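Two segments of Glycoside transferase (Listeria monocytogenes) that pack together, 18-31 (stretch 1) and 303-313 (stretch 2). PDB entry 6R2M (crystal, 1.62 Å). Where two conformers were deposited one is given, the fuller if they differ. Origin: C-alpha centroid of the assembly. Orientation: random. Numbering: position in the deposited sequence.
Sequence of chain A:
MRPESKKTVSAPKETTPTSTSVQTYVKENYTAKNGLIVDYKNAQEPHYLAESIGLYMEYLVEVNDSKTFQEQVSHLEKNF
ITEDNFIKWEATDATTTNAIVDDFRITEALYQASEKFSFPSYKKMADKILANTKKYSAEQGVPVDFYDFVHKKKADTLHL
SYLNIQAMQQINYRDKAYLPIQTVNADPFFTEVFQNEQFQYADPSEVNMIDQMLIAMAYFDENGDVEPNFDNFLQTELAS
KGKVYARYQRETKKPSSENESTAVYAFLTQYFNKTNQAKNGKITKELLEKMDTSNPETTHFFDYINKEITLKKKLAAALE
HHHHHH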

ATOM      1  N   THR A  18      -7.595 -20.636  -3.155  1.00  8.91           N
ATOM      2  CA  THR A  18      -6.578 -21.453  -2.497  1.00 12.68           C
ATOM      3  C   THR A  18      -6.868 -21.619  -1.018  1.00 12.59           C
ATOM      4  O   THR A  18      -6.370 -22.561  -0.396  1.00 11.70           O
ATOM      5  N   SER A  19      -7.670 -20.724  -0.452  1.00 10.77           N
ATOM      6  CA  SER A  19      -7.992 -20.725   0.967  0.50 10.93           C
ATOM      7  C   SER A  19      -9.163 -19.777   1.167  1.00  9.11           C
ATOM      8  O   SER A  19      -9.305 -18.810   0.412  1.00 10.13           O
ATOM      9  N   THR A  20      -9.963 -20.024   2.193  1.00  9.45           N
ATOM     10  CA  THR A  20     -11.055 -19.126   2.527  1.00  9.31           C
ATOM     11  C   THR A  20     -10.986 -18.582   3.944  1.00  7.41           C
ATOM     12  O   THR A  20     -11.920 -17.894   4.361  1.00  9.40           O
ATOM     13  N   SER A  21      -9.930 -18.880   4.704  1.00  9.32           N
ATOM     14  CA  SER A  21      -9.936 -18.553   6.128  1.00  9.01           C
ATOM     15  C   SER A  21      -9.855 -17.050   6.367  1.00  9.57           C
ATOM     16  O   SER A  21     -10.499 -16.531   7.291  1.00 11.20           O
ATOM     17  N   VAL A  22      -9.057 -16.334   5.566  1.00  8.08           N
ATOM     18  CA  VAL A  22      -8.968 -14.886   5.728  1.00  5.74           C
ATOM     19  C   VAL A  22     -10.307 -14.238   5.401  1.00  6.76           C
ATOM     20  O   VAL A  22     -10.784 -13.361   6.129  1.00  8.32           O
ATOM     21  N   GLN A  23     -10.932 -14.661   4.297  1.00  7.17           N
ATOM     22  CA  GLN A  23     -12.246 -14.134   3.930  1.00  8.40           C
ATOM     23  C   GLN A  23     -13.246 -14.321   5.065  1.00 10.04           C
ATOM     24  O   GLN A  23     -13.994 -13.398   5.409  1.00 10.71           O
ATOM     25  N   THR A  24     -13.271 -15.519   5.657  1.00 10.05           N
ATOM     26  CA  THR A  24     -14.161 -15.792   6.781  1.00  8.79           C
ATOM     27  C   THR A  24     -13.836 -14.893   7.962  1.00  9.19           C
ATOM     28  O   THR A  24     -14.740 -14.318   8.576  1.00  9.34           O
ATOM     29  N   TYR A  25     -12.544 -14.712   8.246  1.00  9.11           N
ATOM     30  CA  TYR A  25     -12.128 -13.880   9.370  1.00 11.08           C
ATOM     31  C   TYR A  25     -12.469 -12.414   9.128  1.00  9.27           C
ATOM     32  O   TYR A  25     -12.909 -11.710  10.045  1.00  9.70           O
ATOM     33  N   VAL A  26     -12.306 -11.941   7.891  1.00  9.33           N
ATOM     34  CA  VAL A  26     -12.645 -10.555   7.591  1.00  9.63           C
ATOM     35  C   VAL A  26     -14.147 -10.330   7.718  1.00  9.97           C
ATOM     36  O   VAL A  26     -14.594  -9.321   8.277  1.00  7.98           O
ATOM     37  N   LYS A  27     -14.947 -11.264   7.191  1.00  8.95           N
ATOM     38  CA  LYS A  27     -16.395 -11.171   7.332  1.00  8.01           C
ATOM     39  C   LYS A  27     -16.805 -11.106   8.800  1.00  8.21           C
ATOM     40  O   LYS A  27     -17.711 -10.353   9.166  1.00 12.62           O
ATOM     41  N   GLU A  28     -16.131 -11.872   9.655  1.00  8.93           N
ATOM     42  CA  GLU A  28     -16.545 -11.958  11.053  1.00 13.13           C
ATOM     43  C   GLU A  28     -16.012 -10.807  11.903  1.00 12.27           C
ATOM     44  O   GLU A  28     -16.628 -10.460  12.919  1.00 15.94           O
ATOM     45  N   ASN A  29     -14.890 -10.199  11.530  1.00 11.13           N
ATOM     46  CA  ASN A  29     -14.227  -9.288  12.453  1.00  8.09           C
ATOM     47  C   ASN A  29     -13.979  -7.891  11.925  1.00 11.09           C
ATOM     48  O   ASN A  29     -13.868  -6.968  12.730  1.00 12.21           O
ATOM     49  N   TYR A  30     -13.850  -7.711  10.616  1.00  9.63           N
ATOM     50  CA  TYR A  30     -13.509  -6.407  10.069  1.00  8.05           C
ATOM     51  C   TYR A  30     -14.595  -5.867   9.151  1.00 10.81           C
ATOM     52  O   TYR A  30     -14.323  -4.958   8.363  1.00 12.21           O
ATOM     53  N   THR A  31     -15.811  -6.401   9.208  1.00 10.08           N
ATOM     54  CA  THR A  31     -16.868  -5.959   8.308  1.00  8.23           C
ATOM     55  C   THR A  31     -18.001  -5.321   9.094  1.00 11.73           C
ATOM     56  O   THR A  31     -18.554  -5.934  10.013  1.00 13.92           O
ATOM     57  N   ASP A 303      -2.284  -3.695   9.095  1.00  6.00           N
ATOM     58  CA  ASP A 303      -1.297  -4.655   9.588  1.00  6.78           C
ATOM     59  C   ASP A 303      -1.762  -6.084   9.349  1.00  8.83           C
ATOM     60  O   ASP A 303      -0.995  -6.928   8.868  1.00  8.17           O
ATOM     61  N   TYR A 304      -3.023  -6.368   9.670  1.00  6.15           N
ATOM     62  CA  TYR A 304      -3.549  -7.713   9.499  1.00  6.99           C
ATOM     63  C   TYR A 304      -3.399  -8.170   8.055  1.00  6.55           C
ATOM     64  O   TYR A 304      -2.858  -9.245   7.781  1.00  6.41           O
ATOM     65  N   ILE A 305      -3.842  -7.339   7.110  1.00  4.94           N
ATOM     66  CA  ILE A 305      -3.960  -7.831   5.744  1.00  5.63           C
ATOM     67  C   ILE A 305      -2.614  -7.817   5.031  1.00  6.86           C
ATOM     68  O   ILE A 305      -2.372  -8.653   4.156  1.00  6.92           O
ATOM     69  N   ASN A 306      -1.712  -6.885   5.369  1.00  5.38           N
ATOM     70  CA  ASN A 306      -0.394  -6.929   4.746  1.00  4.64           C
ATOM     71  C   ASN A 306       0.413  -8.123   5.235  1.00  5.19           C
ATOM     72  O   ASN A 306       1.209  -8.680   4.466  1.00  6.51           O
ATOM     73  N   LYS A 307       0.196  -8.564   6.478  1.00  6.44           N
ATOM     74  CA  LYS A 307       0.817  -9.814   6.886  1.00  6.49           C
ATOM     75  C   LYS A 307       0.267 -10.978   6.061  1.00  5.63           C
ATOM     76  O   LYS A 307       1.047 -11.784   5.541  1.00  7.80           O
ATOM     77  N   GLU A 308      -1.062 -11.045   5.876  1.00  6.10           N
ATOM     78  CA  GLU A 308      -1.628 -12.153   5.110  1.00  8.65           C
ATOM     79  C   GLU A 308      -1.150 -12.128   3.664  1.00 10.93           C
ATOM     80  O   GLU A 308      -0.809 -13.174   3.107  1.00  8.53           O
ATOM     81  N   ILE A 309      -1.124 -10.944   3.037  1.00  6.24           N
ATOM     82  CA  ILE A 309      -0.664 -10.865   1.649  1.00  7.16           C
ATOM     83  C   ILE A 309       0.787 -11.307   1.536  1.00  6.79           C
ATOM     84  O   ILE A 309       1.147 -12.099   0.657  1.00  9.68           O
ATOM     85  N   THR A 310       1.648 -10.788   2.417  1.00  7.58           N
ATOM     86  CA  THR A 310       3.082 -11.049   2.280  1.00  6.77           C
ATOM     87  C   THR A 310       3.408 -12.515   2.543  1.00 10.06           C
ATOM     88  O   THR A 310       4.278 -13.092   1.883  1.00 10.73           O
ATOM     89  N   LEU A 311       2.716 -13.148   3.486  1.00 10.57           N
ATOM     90  CA  LEU A 311       2.984 -14.560   3.731  1.00 11.33           C
ATOM     91  C   LEU A 311       2.423 -15.458   2.633  1.00 17.58           C
ATOM     92  O   LEU A 311       2.844 -16.614   2.520  1.00 21.37           O
ATOM     93  N   LYS A 312       1.504 -14.955   1.808  1.00 12.97           N
ATOM     94  CA  LYS A 312       1.015 -15.739   0.680  1.00 16.24           C
ATOM     95  C   LYS A 312       1.785 -15.483  -0.605  1.00 19.91           C
ATOM     96  O   LYS A 312       1.809 -16.358  -1.481  1.00 27.55           O
ATOM     97  N   LYS A 313       2.403 -14.314  -0.753  1.00 19.31           N
ATOM     98  CA  LYS A 313       3.108 -14.008  -1.988  1.00 27.86           C
ATOM     99  C   LYS A 313       4.342 -14.894  -2.128  1.00 31.26           C
ATOM    100  O   LYS A 313       4.896 -15.398  -1.149  1.00 33.46           O
TER

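The helices 21-29 and 303-312 run antiparallel, their axes at 175° and 12.1 Å apart at closest approach, a spacing that leaves room for large side chains between them. No hydrogen bond joins the stretches, so the 375 Å² they bury together rests on side-chain packing.

In stretch 2, Asp303 points its CA-to-CB bond sideways and makes no contact with stretch 1. Tyr304, with CB toward stretch 1, is the centre of the contact and has 110 Å² covered. Its t rotamer (chi1 170°, chi2 81°) sends the ring among four residues. Tyr25, also t, lies nearly parallel to it (22° between planes), but the centroids are 5.0 Å apart and the rings are slid, so they barely overlap; the closest pair is Tyr25 CD2 to Tyr304 OH at 3.2 Å. Tyr30, chi1 m, sets its ring obliquely at 41°, with Tyr30 CE2 over one face of the Tyr304 ring, 3.8 Å from Tyr304 CG. Val22 and Val26, both t, add methyls: Val22 CG1 is 3.7 Å from Tyr304 OH, and Val26 CG2 is 4.0 Å from Tyr304 CE2.

Ile305 starts sideways, yet chi1 t and chi2 p bring its end nearer, placing CD1 4.2 Å from Val22 CG1. Asn306 and Lys307 are out of reach. One turn after Tyr304, Glu308 again points toward stretch 1; with chi1 and chi2 both m, its OE1 comes 3.6 Å from Val22 CG2, an apolar neighbour. This matches the backbone register, where the CA atoms of Val22 and Glu308 are 7.9 Å apart.

Ile309, Thr310 and Leu311 are out of reach. Lys312, CB toward stretch 1 and chi1 m, has 47 Å² covered: its CE is 4.4 Å from Ser19 CB, while its NZ is hydrogen-bonded elsewhere in the structure. Lys313 leaves helical geometry and makes no contact with stretch 1.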

ATOM      1  CB  THR A  18      -5.186 -20.852  -2.651  1.00 16.13           C
ATOM      2  OG1 THR A  18      -5.145 -19.576  -2.007  1.00 13.15           O
ATOM      3  CG2 THR A  18      -4.802 -20.712  -4.101  1.00 14.93           C
ATOM      4  CB  SER A  19      -6.777 -20.285   1.798  0.50 14.09           C
ATOM      5  OG  SER A  19      -7.137 -19.767   3.065  0.50 13.27           O
ATOM      6  CB  THR A  20     -12.407 -19.823   2.336  1.00 13.77           C
ATOM      7  OG1 THR A  20     -12.486 -20.941   3.222  1.00 15.86           O
ATOM      8  CG2 THR A  20     -12.562 -20.302   0.902  1.00 21.25           C
ATOM      9  CB  SER A  21      -8.784 -19.277   6.825  1.00 13.67           C
ATOM     10  OG  SER A  21      -7.558 -19.021   6.169  1.00 15.68           O
ATOM     11  CB  VAL A  22      -7.837 -14.301   4.860  1.00  9.53           C
ATOM     12  CG1 VAL A  22      -7.978 -12.779   4.777  1.00 10.00           C
ATOM     13  CG2 VAL A  22      -6.482 -14.673   5.422  1.00  8.40           C
ATOM     14  CB  GLN A  23     -12.749 -14.817   2.652  1.00 10.72           C
ATOM     15  CG  GLN A  23     -11.855 -14.586   1.432  1.00  9.35           C
ATOM     16  CD  GLN A  23     -10.858 -15.724   1.209  1.00  8.12           C
ATOM     17  OE1 GLN A  23     -10.035 -16.023   2.072  1.00  9.44           O
ATOM     18  NE2 GLN A  23     -10.935 -16.357   0.048  1.00  8.63           N
ATOM     19  CB  THR A  24     -14.050 -17.261   7.176  1.00  8.43           C
ATOM     20  OG1 THR A  24     -14.511 -18.066   6.081  1.00 13.61           O
ATOM     21  CG2 THR A  24     -14.902 -17.574   8.411  1.00 13.16           C
ATOM     22  CB  TYR A  25     -10.632 -14.056   9.603  1.00  9.19           C
ATOM     23  CG  TYR A  25     -10.131 -13.343  10.819  1.00  9.95           C
ATOM     24  CD1 TYR A  25     -10.170 -13.961  12.061  1.00 11.79           C
ATOM     25  CD2 TYR A  25      -9.631 -12.050  10.741  1.00  9.11           C
ATOM     26  CE1 TYR A  25      -9.720 -13.316  13.190  1.00 12.83           C
ATOM     27  CE2 TYR A  25      -9.165 -11.388  11.877  1.00  9.87           C
ATOM     28  CZ  TYR A  25      -9.210 -12.047  13.098  1.00 11.13           C
ATOM     29  OH  TYR A  25      -8.771 -11.432  14.253  1.00 12.50           O
ATOM     30  CB  VAL A  26     -12.123 -10.188   6.194  1.00  7.60           C
ATOM     31  CG1 VAL A  26     -12.751  -8.863   5.717  1.00  8.83           C
ATOM     32  CG2 VAL A  26     -10.591 -10.092   6.240  1.00  7.21           C
ATOM     33  CB  LYS A  27     -17.058 -12.357   6.629  1.00  9.07           C
ATOM     34  CG  LYS A  27     -16.964 -12.266   5.099  1.00 15.46           C
ATOM     35  CD  LYS A  27     -17.500 -13.506   4.392  1.00 18.85           C
ATOM     36  CE  LYS A  27     -17.267 -13.430   2.873  1.00 17.24           C
ATOM     37  NZ  LYS A  27     -17.367 -14.772   2.254  1.00 28.59           N
ATOM     38  CB  GLU A  28     -16.099 -13.302  11.640  1.00 14.67           C
ATOM     39  CG  GLU A  28     -16.279 -13.447  13.148  1.00 24.24           C
ATOM     40  CD  GLU A  28     -17.720 -13.698  13.548  1.00 28.16           C
ATOM     41  OE1 GLU A  28     -18.069 -13.444  14.725  1.00 36.52           O
ATOM     42  OE2 GLU A  28     -18.504 -14.158  12.690  1.00 41.39           O
ATOM     43  CB  ASN A  29     -12.884  -9.865  12.897  1.00  9.78           C
ATOM     44  CG  ASN A  29     -13.054 -11.116  13.724  1.00 14.21           C
ATOM     45  OD1 ASN A  29     -13.428 -11.043  14.894  1.00 15.24           O
ATOM     46  ND2 ASN A  29     -12.800 -12.276  13.118  1.00 12.63           N
ATOM     47  CB  TYR A  30     -12.189  -6.478   9.301  1.00  7.81           C
ATOM     48  CG  TYR A  30     -10.946  -6.523  10.163  1.00  6.07           C
ATOM     49  CD1 TYR A  30     -10.522  -5.407  10.884  1.00  6.89           C
ATOM     50  CD2 TYR A  30     -10.161  -7.674  10.214  1.00  7.67           C
ATOM     51  CE1 TYR A  30      -9.366  -5.453  11.655  1.00  7.03           C
ATOM     52  CE2 TYR A  30      -8.999  -7.726  10.975  1.00  9.18           C
ATOM     53  CZ  TYR A  30      -8.611  -6.620  11.695  1.00  6.74           C
ATOM     54  OH  TYR A  30      -7.460  -6.691  12.443  1.00  9.72           O
ATOM     55  CB  THR A  31     -17.392  -7.128   7.466  1.00  9.00           C
ATOM     56  OG1 THR A  31     -16.299  -7.732   6.772  1.00 10.41           O
ATOM     57  CG2 THR A  31     -18.353  -6.628   6.425  1.00 11.16           C
ATOM     58  CB  ASP A 303      -1.041  -4.428  11.081  1.00  6.69           C
ATOM     59  CG  ASP A 303      -0.239  -3.176  11.357  1.00  9.97           C
ATOM     60  OD1 ASP A 303       0.773  -2.950  10.673  1.00  9.66           O
ATOM     61  OD2 ASP A 303      -0.631  -2.415  12.267  1.00 12.07           O
ATOM     62  CB  TYR A 304      -5.018  -7.753   9.927  1.00  5.11           C
ATOM     63  CG  TYR A 304      -5.694  -9.049   9.550  1.00  6.80           C
ATOM     64  CD1 TYR A 304      -5.539 -10.185  10.336  1.00  7.44           C
ATOM     65  CD2 TYR A 304      -6.441  -9.155   8.388  1.00  7.47           C
ATOM     66  CE1 TYR A 304      -6.123 -11.383   9.973  1.00  7.77           C
ATOM     67  CE2 TYR A 304      -7.035 -10.345   8.025  1.00  6.38           C
ATOM     68  CZ  TYR A 304      -6.875 -11.450   8.820  1.00  8.27           C
ATOM     69  OH  TYR A 304      -7.482 -12.628   8.424  1.00 10.00           O
ATOM     70  CB  ILE A 305      -5.024  -7.032   4.967  1.00  4.49           C
ATOM     71  CG1 ILE A 305      -5.439  -7.785   3.699  1.00  4.82           C
ATOM     72  CG2 ILE A 305      -4.560  -5.599   4.642  1.00  6.32           C
ATOM     73  CD1 ILE A 305      -6.265  -9.049   3.980  1.00  5.47           C
ATOM     74  CB  ASN A 306       0.370  -5.629   4.993  1.00  4.85           C
ATOM     75  CG  ASN A 306       0.049  -4.562   3.952  1.00  6.24           C
ATOM     76  OD1 ASN A 306       0.361  -4.725   2.783  1.00  8.92           O
ATOM     77  ND2 ASN A 306      -0.585  -3.478   4.375  1.00  8.75           N
ATOM     78  CB  LYS A 307       0.630 -10.044   8.394  1.00  5.55           C
ATOM     79  CG  LYS A 307       1.142 -11.397   8.858  1.00  8.74           C
ATOM     80  CD  LYS A 307       1.213 -11.486  10.367  1.00  8.34           C
ATOM     81  CE  LYS A 307       1.735 -12.846  10.782  1.00  9.96           C
ATOM     82  NZ  LYS A 307       1.874 -13.033  12.254  1.00 12.86           N
ATOM     83  CB  GLU A 308      -3.151 -12.128   5.163  1.00  8.56           C
ATOM     84  CG  GLU A 308      -3.718 -12.344   6.557  1.00  8.20           C
ATOM     85  CD  GLU A 308      -3.250 -13.637   7.202  1.00 11.63           C
ATOM     86  OE1 GLU A 308      -3.053 -14.640   6.485  1.00 14.72           O
ATOM     87  OE2 GLU A 308      -3.096 -13.647   8.443  1.00 15.10           O
ATOM     88  CB  ILE A 309      -0.831  -9.440   1.104  1.00  6.93           C
ATOM     89  CG1 ILE A 309      -2.309  -9.072   1.001  1.00  8.23           C
ATOM     90  CG2 ILE A 309      -0.126  -9.308  -0.277  1.00 11.34           C
ATOM     91  CD1 ILE A 309      -2.530  -7.612   0.717  1.00  8.68           C
ATOM     92  CB  THR A 310       3.871 -10.123   3.215  1.00  7.19           C
ATOM     93  OG1 THR A 310       3.727  -8.768   2.780  1.00 12.86           O
ATOM     94  CG2 THR A 310       5.351 -10.479   3.234  1.00  7.75           C
ATOM     95  CB  LEU A 311       2.436 -14.965   5.095  1.00 13.90           C
ATOM     96  CG  LEU A 311       3.231 -14.377   6.271  1.00 10.84           C
ATOM     97  CD1 LEU A 311       2.653 -14.871   7.585  1.00 12.58           C
ATOM     98  CD2 LEU A 311       4.711 -14.726   6.163  1.00 14.07           C
ATOM     99  CB  LYS A 312      -0.465 -15.450   0.434  1.00 15.56           C
ATOM    100  CG  LYS A 312      -1.368 -16.148   1.418  1.00 28.72           C
ATOM    101  CD  LYS A 312      -2.335 -17.109   0.745  1.00 29.99           C
ATOM    102  CE  LYS A 312      -3.221 -17.777   1.782  1.00 27.21           C
ATOM    103  NZ  LYS A 312      -3.513 -16.868   2.926  1.00 22.68           N
ATOM    104  CB  LYS A 313       3.513 -12.533  -2.045  1.00 27.12           C
ATOM    105  CG  LYS A 313       2.356 -11.553  -2.120  1.00 35.95           C
ATOM    106  CD  LYS A 313       1.596 -11.659  -3.435  1.00 34.58           C
ATOM    107  CE  LYS A 313       2.323 -10.947  -4.559  1.00 33.10           C
ATOM    108  NZ  LYS A 313       2.567  -9.515  -4.231  1.00 39.09           N
TER